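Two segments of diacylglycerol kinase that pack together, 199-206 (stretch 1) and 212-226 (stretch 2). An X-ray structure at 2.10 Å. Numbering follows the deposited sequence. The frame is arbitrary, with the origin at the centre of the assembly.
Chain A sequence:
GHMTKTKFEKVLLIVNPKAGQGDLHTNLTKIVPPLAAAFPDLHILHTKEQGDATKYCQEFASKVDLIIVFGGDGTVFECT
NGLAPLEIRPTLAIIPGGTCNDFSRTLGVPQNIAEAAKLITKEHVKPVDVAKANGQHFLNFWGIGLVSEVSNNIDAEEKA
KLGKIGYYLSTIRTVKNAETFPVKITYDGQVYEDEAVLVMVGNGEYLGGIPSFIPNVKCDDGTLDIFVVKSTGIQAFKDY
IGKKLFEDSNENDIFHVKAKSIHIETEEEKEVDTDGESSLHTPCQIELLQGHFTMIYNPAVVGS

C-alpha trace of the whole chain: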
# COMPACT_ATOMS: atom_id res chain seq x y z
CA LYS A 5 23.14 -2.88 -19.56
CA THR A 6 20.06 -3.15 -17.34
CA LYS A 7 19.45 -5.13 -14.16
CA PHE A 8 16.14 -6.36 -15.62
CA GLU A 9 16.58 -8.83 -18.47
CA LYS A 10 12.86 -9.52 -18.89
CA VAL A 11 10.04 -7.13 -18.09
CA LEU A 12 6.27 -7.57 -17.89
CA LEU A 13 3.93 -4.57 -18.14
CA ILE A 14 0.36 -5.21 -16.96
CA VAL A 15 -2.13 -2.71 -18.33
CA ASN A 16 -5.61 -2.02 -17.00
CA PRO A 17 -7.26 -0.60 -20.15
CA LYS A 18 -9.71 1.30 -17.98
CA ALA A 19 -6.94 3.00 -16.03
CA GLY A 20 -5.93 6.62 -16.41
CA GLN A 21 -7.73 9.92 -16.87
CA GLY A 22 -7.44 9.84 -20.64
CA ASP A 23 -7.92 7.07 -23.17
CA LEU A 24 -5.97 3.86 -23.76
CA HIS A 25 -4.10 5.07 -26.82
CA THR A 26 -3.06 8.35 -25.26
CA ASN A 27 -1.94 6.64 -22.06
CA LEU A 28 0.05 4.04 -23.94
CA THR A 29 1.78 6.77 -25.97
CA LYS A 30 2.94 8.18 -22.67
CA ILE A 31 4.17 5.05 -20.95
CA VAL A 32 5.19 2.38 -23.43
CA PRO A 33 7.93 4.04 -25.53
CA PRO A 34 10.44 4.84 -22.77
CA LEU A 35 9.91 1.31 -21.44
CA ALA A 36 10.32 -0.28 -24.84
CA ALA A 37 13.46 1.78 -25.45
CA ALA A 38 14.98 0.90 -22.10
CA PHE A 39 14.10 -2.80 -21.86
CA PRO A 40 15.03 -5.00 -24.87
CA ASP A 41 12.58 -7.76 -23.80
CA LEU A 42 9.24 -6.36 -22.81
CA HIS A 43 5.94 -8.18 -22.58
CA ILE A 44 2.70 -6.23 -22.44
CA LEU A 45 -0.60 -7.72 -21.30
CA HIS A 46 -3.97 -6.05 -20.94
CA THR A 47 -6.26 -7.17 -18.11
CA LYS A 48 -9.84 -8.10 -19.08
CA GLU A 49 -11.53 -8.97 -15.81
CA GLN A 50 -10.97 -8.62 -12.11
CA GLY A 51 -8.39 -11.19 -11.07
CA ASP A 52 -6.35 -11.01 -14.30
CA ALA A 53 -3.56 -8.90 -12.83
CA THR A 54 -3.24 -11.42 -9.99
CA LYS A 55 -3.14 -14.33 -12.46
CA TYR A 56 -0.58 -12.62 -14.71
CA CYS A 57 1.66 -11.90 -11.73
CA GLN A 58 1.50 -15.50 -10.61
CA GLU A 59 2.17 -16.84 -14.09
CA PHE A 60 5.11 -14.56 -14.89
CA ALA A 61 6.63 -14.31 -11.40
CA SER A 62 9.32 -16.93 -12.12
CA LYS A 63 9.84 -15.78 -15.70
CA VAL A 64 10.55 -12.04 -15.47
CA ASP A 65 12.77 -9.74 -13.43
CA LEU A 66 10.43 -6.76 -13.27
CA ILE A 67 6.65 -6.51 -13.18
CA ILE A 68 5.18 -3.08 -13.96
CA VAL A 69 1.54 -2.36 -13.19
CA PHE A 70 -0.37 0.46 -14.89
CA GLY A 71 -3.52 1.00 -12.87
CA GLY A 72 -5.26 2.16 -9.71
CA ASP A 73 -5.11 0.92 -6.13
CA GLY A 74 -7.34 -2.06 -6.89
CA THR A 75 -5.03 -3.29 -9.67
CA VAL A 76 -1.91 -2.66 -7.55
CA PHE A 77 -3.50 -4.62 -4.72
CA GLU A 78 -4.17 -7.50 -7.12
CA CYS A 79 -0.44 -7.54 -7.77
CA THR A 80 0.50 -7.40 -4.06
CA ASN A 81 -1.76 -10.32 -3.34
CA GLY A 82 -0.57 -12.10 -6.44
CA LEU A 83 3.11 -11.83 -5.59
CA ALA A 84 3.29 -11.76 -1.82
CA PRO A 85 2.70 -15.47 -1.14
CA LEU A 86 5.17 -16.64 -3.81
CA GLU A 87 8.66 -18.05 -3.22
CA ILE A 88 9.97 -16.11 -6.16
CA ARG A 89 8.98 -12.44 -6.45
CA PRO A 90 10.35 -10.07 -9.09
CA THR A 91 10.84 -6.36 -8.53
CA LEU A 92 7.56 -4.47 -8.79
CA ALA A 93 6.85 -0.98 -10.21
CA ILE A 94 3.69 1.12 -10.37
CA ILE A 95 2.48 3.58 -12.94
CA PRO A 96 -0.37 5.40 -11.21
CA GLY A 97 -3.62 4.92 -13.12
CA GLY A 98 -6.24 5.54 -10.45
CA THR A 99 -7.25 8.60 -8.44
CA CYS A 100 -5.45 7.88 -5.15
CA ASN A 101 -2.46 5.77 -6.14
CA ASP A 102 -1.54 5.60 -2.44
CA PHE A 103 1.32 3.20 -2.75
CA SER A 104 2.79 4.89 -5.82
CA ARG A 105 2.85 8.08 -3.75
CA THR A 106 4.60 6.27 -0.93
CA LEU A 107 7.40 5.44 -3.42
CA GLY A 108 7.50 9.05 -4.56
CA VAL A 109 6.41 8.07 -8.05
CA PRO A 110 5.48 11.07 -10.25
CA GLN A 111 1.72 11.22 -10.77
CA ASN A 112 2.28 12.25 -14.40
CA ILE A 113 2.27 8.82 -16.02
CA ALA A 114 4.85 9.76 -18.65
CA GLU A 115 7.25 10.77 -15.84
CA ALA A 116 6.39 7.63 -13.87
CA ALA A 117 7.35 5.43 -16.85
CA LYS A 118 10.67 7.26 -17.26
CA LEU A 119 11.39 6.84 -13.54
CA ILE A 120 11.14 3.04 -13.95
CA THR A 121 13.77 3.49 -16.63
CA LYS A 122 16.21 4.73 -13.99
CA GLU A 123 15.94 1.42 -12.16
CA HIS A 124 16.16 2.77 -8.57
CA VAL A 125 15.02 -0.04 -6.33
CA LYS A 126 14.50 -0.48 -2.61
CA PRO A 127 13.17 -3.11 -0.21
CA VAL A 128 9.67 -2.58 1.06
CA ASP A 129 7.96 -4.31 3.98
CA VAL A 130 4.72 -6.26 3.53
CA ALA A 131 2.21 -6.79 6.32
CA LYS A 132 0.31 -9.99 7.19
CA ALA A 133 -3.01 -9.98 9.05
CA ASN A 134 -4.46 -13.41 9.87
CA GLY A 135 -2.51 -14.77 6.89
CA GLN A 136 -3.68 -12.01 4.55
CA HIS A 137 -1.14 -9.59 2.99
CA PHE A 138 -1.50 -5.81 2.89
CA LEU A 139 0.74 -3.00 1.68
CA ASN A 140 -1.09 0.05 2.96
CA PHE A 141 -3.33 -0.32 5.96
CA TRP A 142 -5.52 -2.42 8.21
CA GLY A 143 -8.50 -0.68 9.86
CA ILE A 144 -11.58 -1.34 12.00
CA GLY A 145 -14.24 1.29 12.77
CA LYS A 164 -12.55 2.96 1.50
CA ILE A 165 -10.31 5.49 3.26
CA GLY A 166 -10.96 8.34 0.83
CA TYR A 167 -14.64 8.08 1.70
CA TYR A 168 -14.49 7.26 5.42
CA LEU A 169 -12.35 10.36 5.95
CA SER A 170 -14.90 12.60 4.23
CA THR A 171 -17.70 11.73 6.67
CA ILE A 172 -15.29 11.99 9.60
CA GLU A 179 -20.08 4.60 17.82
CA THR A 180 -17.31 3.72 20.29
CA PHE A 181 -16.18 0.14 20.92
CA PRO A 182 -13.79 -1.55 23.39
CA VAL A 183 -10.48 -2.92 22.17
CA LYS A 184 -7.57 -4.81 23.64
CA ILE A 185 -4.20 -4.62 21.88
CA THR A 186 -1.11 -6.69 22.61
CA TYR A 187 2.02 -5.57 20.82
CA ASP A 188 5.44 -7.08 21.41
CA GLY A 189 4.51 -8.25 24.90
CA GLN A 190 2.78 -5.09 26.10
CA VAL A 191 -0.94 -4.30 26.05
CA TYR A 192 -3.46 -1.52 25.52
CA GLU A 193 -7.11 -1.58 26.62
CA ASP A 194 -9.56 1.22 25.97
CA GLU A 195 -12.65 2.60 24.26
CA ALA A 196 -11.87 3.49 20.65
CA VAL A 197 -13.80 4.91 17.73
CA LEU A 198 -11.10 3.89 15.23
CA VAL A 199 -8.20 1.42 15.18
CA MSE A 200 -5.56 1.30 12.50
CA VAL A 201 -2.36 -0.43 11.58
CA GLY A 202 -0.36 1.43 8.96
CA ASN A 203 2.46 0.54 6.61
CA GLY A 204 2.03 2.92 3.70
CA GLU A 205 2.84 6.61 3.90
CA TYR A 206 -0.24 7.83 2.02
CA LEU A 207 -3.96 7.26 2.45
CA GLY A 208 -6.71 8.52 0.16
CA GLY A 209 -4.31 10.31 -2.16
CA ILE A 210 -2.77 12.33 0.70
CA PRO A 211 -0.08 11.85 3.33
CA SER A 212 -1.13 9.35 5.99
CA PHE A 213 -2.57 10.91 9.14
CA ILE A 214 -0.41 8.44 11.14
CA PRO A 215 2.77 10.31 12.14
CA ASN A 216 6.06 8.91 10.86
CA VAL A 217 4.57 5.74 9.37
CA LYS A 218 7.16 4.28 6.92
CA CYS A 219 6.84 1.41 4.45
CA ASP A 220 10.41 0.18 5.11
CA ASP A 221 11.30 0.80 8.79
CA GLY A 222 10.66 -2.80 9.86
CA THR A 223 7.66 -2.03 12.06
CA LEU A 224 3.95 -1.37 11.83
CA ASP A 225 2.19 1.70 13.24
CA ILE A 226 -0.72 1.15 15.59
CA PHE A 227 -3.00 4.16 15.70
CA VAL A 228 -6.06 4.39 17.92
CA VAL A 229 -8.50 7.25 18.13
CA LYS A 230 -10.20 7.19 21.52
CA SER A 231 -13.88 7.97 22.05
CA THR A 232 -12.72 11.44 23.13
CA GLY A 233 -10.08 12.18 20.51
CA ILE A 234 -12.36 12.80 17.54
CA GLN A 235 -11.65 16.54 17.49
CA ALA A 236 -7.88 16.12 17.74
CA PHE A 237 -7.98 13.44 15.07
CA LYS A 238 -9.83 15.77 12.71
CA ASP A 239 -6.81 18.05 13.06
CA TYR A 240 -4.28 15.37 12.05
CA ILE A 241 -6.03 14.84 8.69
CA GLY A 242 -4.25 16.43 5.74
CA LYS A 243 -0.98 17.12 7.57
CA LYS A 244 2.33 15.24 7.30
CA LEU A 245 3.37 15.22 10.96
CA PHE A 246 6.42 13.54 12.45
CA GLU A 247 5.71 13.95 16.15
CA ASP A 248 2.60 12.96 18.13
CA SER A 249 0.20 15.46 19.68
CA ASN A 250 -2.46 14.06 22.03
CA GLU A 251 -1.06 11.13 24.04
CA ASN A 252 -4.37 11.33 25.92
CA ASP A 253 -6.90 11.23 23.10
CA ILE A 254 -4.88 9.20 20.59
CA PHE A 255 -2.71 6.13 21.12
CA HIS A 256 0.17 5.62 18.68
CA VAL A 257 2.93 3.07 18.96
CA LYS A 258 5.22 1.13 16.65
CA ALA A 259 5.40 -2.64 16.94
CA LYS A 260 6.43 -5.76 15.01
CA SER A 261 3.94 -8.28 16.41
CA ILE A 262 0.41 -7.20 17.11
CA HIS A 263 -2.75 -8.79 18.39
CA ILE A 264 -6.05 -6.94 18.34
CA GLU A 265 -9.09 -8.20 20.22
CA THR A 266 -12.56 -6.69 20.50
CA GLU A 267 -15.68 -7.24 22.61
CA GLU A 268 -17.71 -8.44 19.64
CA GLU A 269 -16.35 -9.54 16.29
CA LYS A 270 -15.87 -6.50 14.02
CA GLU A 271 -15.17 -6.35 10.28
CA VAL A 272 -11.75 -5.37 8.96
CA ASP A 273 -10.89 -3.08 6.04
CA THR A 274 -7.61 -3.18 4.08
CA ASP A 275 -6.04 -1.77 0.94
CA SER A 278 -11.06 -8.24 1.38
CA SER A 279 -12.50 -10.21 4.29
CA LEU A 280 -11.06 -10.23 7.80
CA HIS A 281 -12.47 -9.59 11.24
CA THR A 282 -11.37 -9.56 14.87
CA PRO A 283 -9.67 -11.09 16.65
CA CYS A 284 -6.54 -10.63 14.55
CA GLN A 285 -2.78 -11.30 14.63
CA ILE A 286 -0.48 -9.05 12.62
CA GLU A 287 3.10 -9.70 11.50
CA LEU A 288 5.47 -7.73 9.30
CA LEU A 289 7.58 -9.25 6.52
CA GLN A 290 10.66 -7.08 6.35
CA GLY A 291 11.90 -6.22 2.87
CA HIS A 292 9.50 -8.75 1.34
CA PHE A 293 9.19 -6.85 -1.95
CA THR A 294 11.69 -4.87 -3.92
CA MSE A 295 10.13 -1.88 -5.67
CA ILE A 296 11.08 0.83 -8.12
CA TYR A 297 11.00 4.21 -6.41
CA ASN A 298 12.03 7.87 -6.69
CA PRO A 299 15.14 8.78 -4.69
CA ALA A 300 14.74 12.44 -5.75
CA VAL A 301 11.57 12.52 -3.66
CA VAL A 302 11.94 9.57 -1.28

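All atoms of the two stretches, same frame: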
# COMPACT_ATOMS: atom_id res chain seq x y z
N VAL A 199 -9.49 2.08 14.97
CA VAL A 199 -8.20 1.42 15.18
C VAL A 199 -7.54 1.16 13.84
O VAL A 199 -8.14 0.59 12.93
CB VAL A 199 -8.35 0.10 15.92
CG1 VAL A 199 -6.98 -0.54 16.11
CG2 VAL A 199 -9.05 0.32 17.27
N MSE A 200 -6.28 1.56 13.73
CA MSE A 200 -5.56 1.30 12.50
C MSE A 200 -4.11 0.90 12.64
O MSE A 200 -3.41 1.30 13.57
CB MSE A 200 -5.69 2.46 11.56
CG MSE A 200 -6.94 2.31 10.77
SE MSE A 200 -7.08 3.75 9.60
CE MSE A 200 -5.26 3.65 8.79
N VAL A 201 -3.70 0.08 11.68
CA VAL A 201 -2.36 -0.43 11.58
C VAL A 201 -1.83 -0.03 10.22
O VAL A 201 -2.33 -0.49 9.20
CB VAL A 201 -2.35 -1.96 11.72
CG1 VAL A 201 -0.93 -2.48 11.81
CG2 VAL A 201 -3.14 -2.35 12.94
N GLY A 202 -0.83 0.83 10.20
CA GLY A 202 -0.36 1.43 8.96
C GLY A 202 1.02 0.97 8.52
O GLY A 202 1.90 0.71 9.34
N ASN A 203 1.19 0.89 7.21
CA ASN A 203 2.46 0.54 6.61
C ASN A 203 2.83 1.54 5.54
O ASN A 203 3.98 1.92 5.42
CB ASN A 203 2.41 -0.86 5.99
CG ASN A 203 3.78 -1.33 5.53
OD1 ASN A 203 4.75 -1.29 6.28
ND2 ASN A 203 3.87 -1.77 4.28
N GLY A 204 1.84 1.94 4.75
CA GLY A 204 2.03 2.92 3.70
C GLY A 204 2.00 4.34 4.21
O GLY A 204 1.43 4.64 5.26
N GLU A 205 2.60 5.24 3.44
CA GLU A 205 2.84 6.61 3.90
C GLU A 205 1.79 7.57 3.35
O GLU A 205 1.81 8.75 3.65
CB GLU A 205 4.29 6.99 3.55
CG GLU A 205 5.28 5.91 4.06
CD GLU A 205 6.76 6.14 3.69
OE1 GLU A 205 7.55 5.17 3.72
OE2 GLU A 205 7.12 7.28 3.36
N TYR A 206 0.83 7.03 2.59
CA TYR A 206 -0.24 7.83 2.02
C TYR A 206 -1.55 7.10 2.16
O TYR A 206 -1.59 5.87 2.10
CB TYR A 206 0.02 8.11 0.53
CG TYR A 206 1.01 9.21 0.31
CD1 TYR A 206 0.58 10.49 -0.03
CD2 TYR A 206 2.37 8.99 0.48
CE1 TYR A 206 1.48 11.51 -0.22
CE2 TYR A 206 3.27 10.01 0.28
CZ TYR A 206 2.82 11.27 -0.06
OH TYR A 206 3.74 12.29 -0.25
N SER A 212 -0.48 10.05 4.90
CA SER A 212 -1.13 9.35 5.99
C SER A 212 -1.25 10.25 7.21
O SER A 212 -0.30 10.96 7.56
CB SER A 212 -0.31 8.10 6.35
OG SER A 212 -0.74 7.54 7.58
N PHE A 213 -2.40 10.19 7.88
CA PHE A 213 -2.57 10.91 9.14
C PHE A 213 -1.83 10.26 10.33
O PHE A 213 -1.79 10.82 11.42
CB PHE A 213 -4.06 11.08 9.45
CG PHE A 213 -4.84 9.78 9.46
CD1 PHE A 213 -4.68 8.87 10.49
CD2 PHE A 213 -5.75 9.50 8.44
CE1 PHE A 213 -5.39 7.69 10.52
CE2 PHE A 213 -6.47 8.31 8.45
CZ PHE A 213 -6.30 7.40 9.49
N ILE A 214 -1.25 9.08 10.11
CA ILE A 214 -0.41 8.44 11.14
C ILE A 214 1.00 9.02 11.07
O ILE A 214 1.69 8.89 10.05
CB ILE A 214 -0.37 6.91 10.96
CG1 ILE A 214 -1.78 6.33 10.92
CG2 ILE A 214 0.47 6.23 12.07
CD1 ILE A 214 -1.82 4.80 10.69
N PRO A 215 1.46 9.65 12.16
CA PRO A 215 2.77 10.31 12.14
C PRO A 215 3.93 9.33 11.99
O PRO A 215 3.94 8.27 12.59
CB PRO A 215 2.84 11.03 13.51
CG PRO A 215 1.42 11.13 13.95
CD PRO A 215 0.77 9.86 13.45
N ASN A 216 4.89 9.72 11.17
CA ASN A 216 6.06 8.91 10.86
C ASN A 216 5.83 7.44 10.49
O ASN A 216 6.69 6.61 10.73
CB ASN A 216 7.11 8.99 11.98
CG ASN A 216 8.52 8.63 11.48
OD1 ASN A 216 8.91 9.02 10.38
ND2 ASN A 216 9.26 7.86 12.28
N VAL A 217 4.69 7.09 9.91
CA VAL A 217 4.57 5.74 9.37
C VAL A 217 5.53 5.63 8.17
O VAL A 217 5.69 6.59 7.43
CB VAL A 217 3.12 5.41 8.97
CG1 VAL A 217 2.57 6.52 8.08
CG2 VAL A 217 3.03 4.05 8.29
N LYS A 218 6.20 4.49 8.01
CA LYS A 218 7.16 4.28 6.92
C LYS A 218 6.96 2.89 6.36
O LYS A 218 6.73 1.95 7.13
CB LYS A 218 8.60 4.36 7.42
CG LYS A 218 9.03 5.70 7.99
CD LYS A 218 9.29 6.72 6.89
CE LYS A 218 9.78 8.02 7.52
NZ LYS A 218 9.96 9.13 6.53
N CYS A 219 7.08 2.73 5.04
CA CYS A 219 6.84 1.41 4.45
C CYS A 219 8.03 0.45 4.63
O CYS A 219 7.91 -0.74 4.35
CB CYS A 219 6.50 1.53 2.96
SG CYS A 219 7.89 2.10 1.93
N ASP A 220 9.18 0.97 5.07
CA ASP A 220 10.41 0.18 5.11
C ASP A 220 11.22 0.30 6.43
O ASP A 220 12.43 0.04 6.44
CB ASP A 220 11.33 0.58 3.95
CG ASP A 220 11.69 2.06 3.98
OD1 ASP A 220 11.18 2.77 4.88
OD2 ASP A 220 12.46 2.52 3.11
N ASP A 221 10.57 0.69 7.52
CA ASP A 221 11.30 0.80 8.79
C ASP A 221 11.24 -0.45 9.68
O ASP A 221 11.70 -0.44 10.81
CB ASP A 221 10.91 2.05 9.57
CG ASP A 221 9.49 1.98 10.14
OD1 ASP A 221 9.10 2.96 10.81
OD2 ASP A 221 8.78 0.97 9.91
N GLY A 222 10.68 -1.54 9.15
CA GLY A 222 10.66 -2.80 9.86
C GLY A 222 9.62 -2.93 10.96
O GLY A 222 9.63 -3.90 11.71
N THR A 223 8.74 -1.95 11.07
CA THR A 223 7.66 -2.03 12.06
C THR A 223 6.36 -1.56 11.45
O THR A 223 6.34 -0.96 10.36
CB THR A 223 7.94 -1.17 13.32
OG1 THR A 223 7.86 0.22 12.99
CG2 THR A 223 9.31 -1.48 13.93
N LEU A 224 5.28 -1.83 12.17
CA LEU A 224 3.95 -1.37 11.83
C LEU A 224 3.54 -0.31 12.83
O LEU A 224 3.99 -0.34 13.99
CB LEU A 224 2.97 -2.53 11.93
CG LEU A 224 3.21 -3.55 10.81
CD1 LEU A 224 2.24 -4.70 10.90
CD2 LEU A 224 3.08 -2.83 9.48
N ASP A 225 2.68 0.62 12.39
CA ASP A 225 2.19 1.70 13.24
C ASP A 225 0.76 1.45 13.69
O ASP A 225 -0.18 1.41 12.88
CB ASP A 225 2.28 3.04 12.52
CG ASP A 225 3.70 3.57 12.47
OD1 ASP A 225 4.00 4.60 13.11
OD2 ASP A 225 4.53 2.92 11.80
N ILE A 226 0.60 1.25 14.99
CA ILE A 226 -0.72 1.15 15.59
C ILE A 226 -1.20 2.56 15.89
O ILE A 226 -0.48 3.37 16.46
CB ILE A 226 -0.68 0.38 16.91
CG1 ILE A 226 -0.10 -1.03 16.69
CG2 ILE A 226 -2.06 0.33 17.54
CD1 ILE A 226 0.03 -1.84 17.97
O HOH W 1 7.20 -0.80 7.53
O HOH W 2 10.56 5.19 3.79

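Where a strand runs out into a loop, its neighbour can still be held by backbone and carboxylate groups acting at separate points, and this contact in diacylglycerol kinase is a good example. Stretch 2 enters with Ser212, whose N donates to Glu205 O at 2.9 Å, almost linearly. Phe213 then offers its ring edge to the selenium of Met200, with CZ 3.7 Å from SE. Ile214 extends this apolar patch: its CD1 lies 4.1 Å from Met200 CE and equally far from Gly202 CA. The absence of a side chain at Gly202 matters here, since an ideal CB would fall 2.8 Å from Ile214 CD1, a clash.

A type II turn from Ile214 to Val217 brings the chain back, and Val217 CG2 packs 3.5 Å from Gly204 O. At Cys219 the backbone N donates to Glu205 OE1 at 2.8 Å, so an acidic side chain takes the place of a strand partner. A water donates to both Glu205 OE1 and Asp220 OD1, bridging two like charges. Regular pairing appears only at the end, where the strands run antiparallel. Leu224 CB meets Val201 CG1 at 3.9 Å, and Asp225 closes a reciprocal pair with Gly202: Gly202 N to Asp225 O, 2.8 Å, and Asp225 N to Gly202 O, 3.1 Å. Ile226 faces Val201 as the adjoining non-hydrogen-bonded pair.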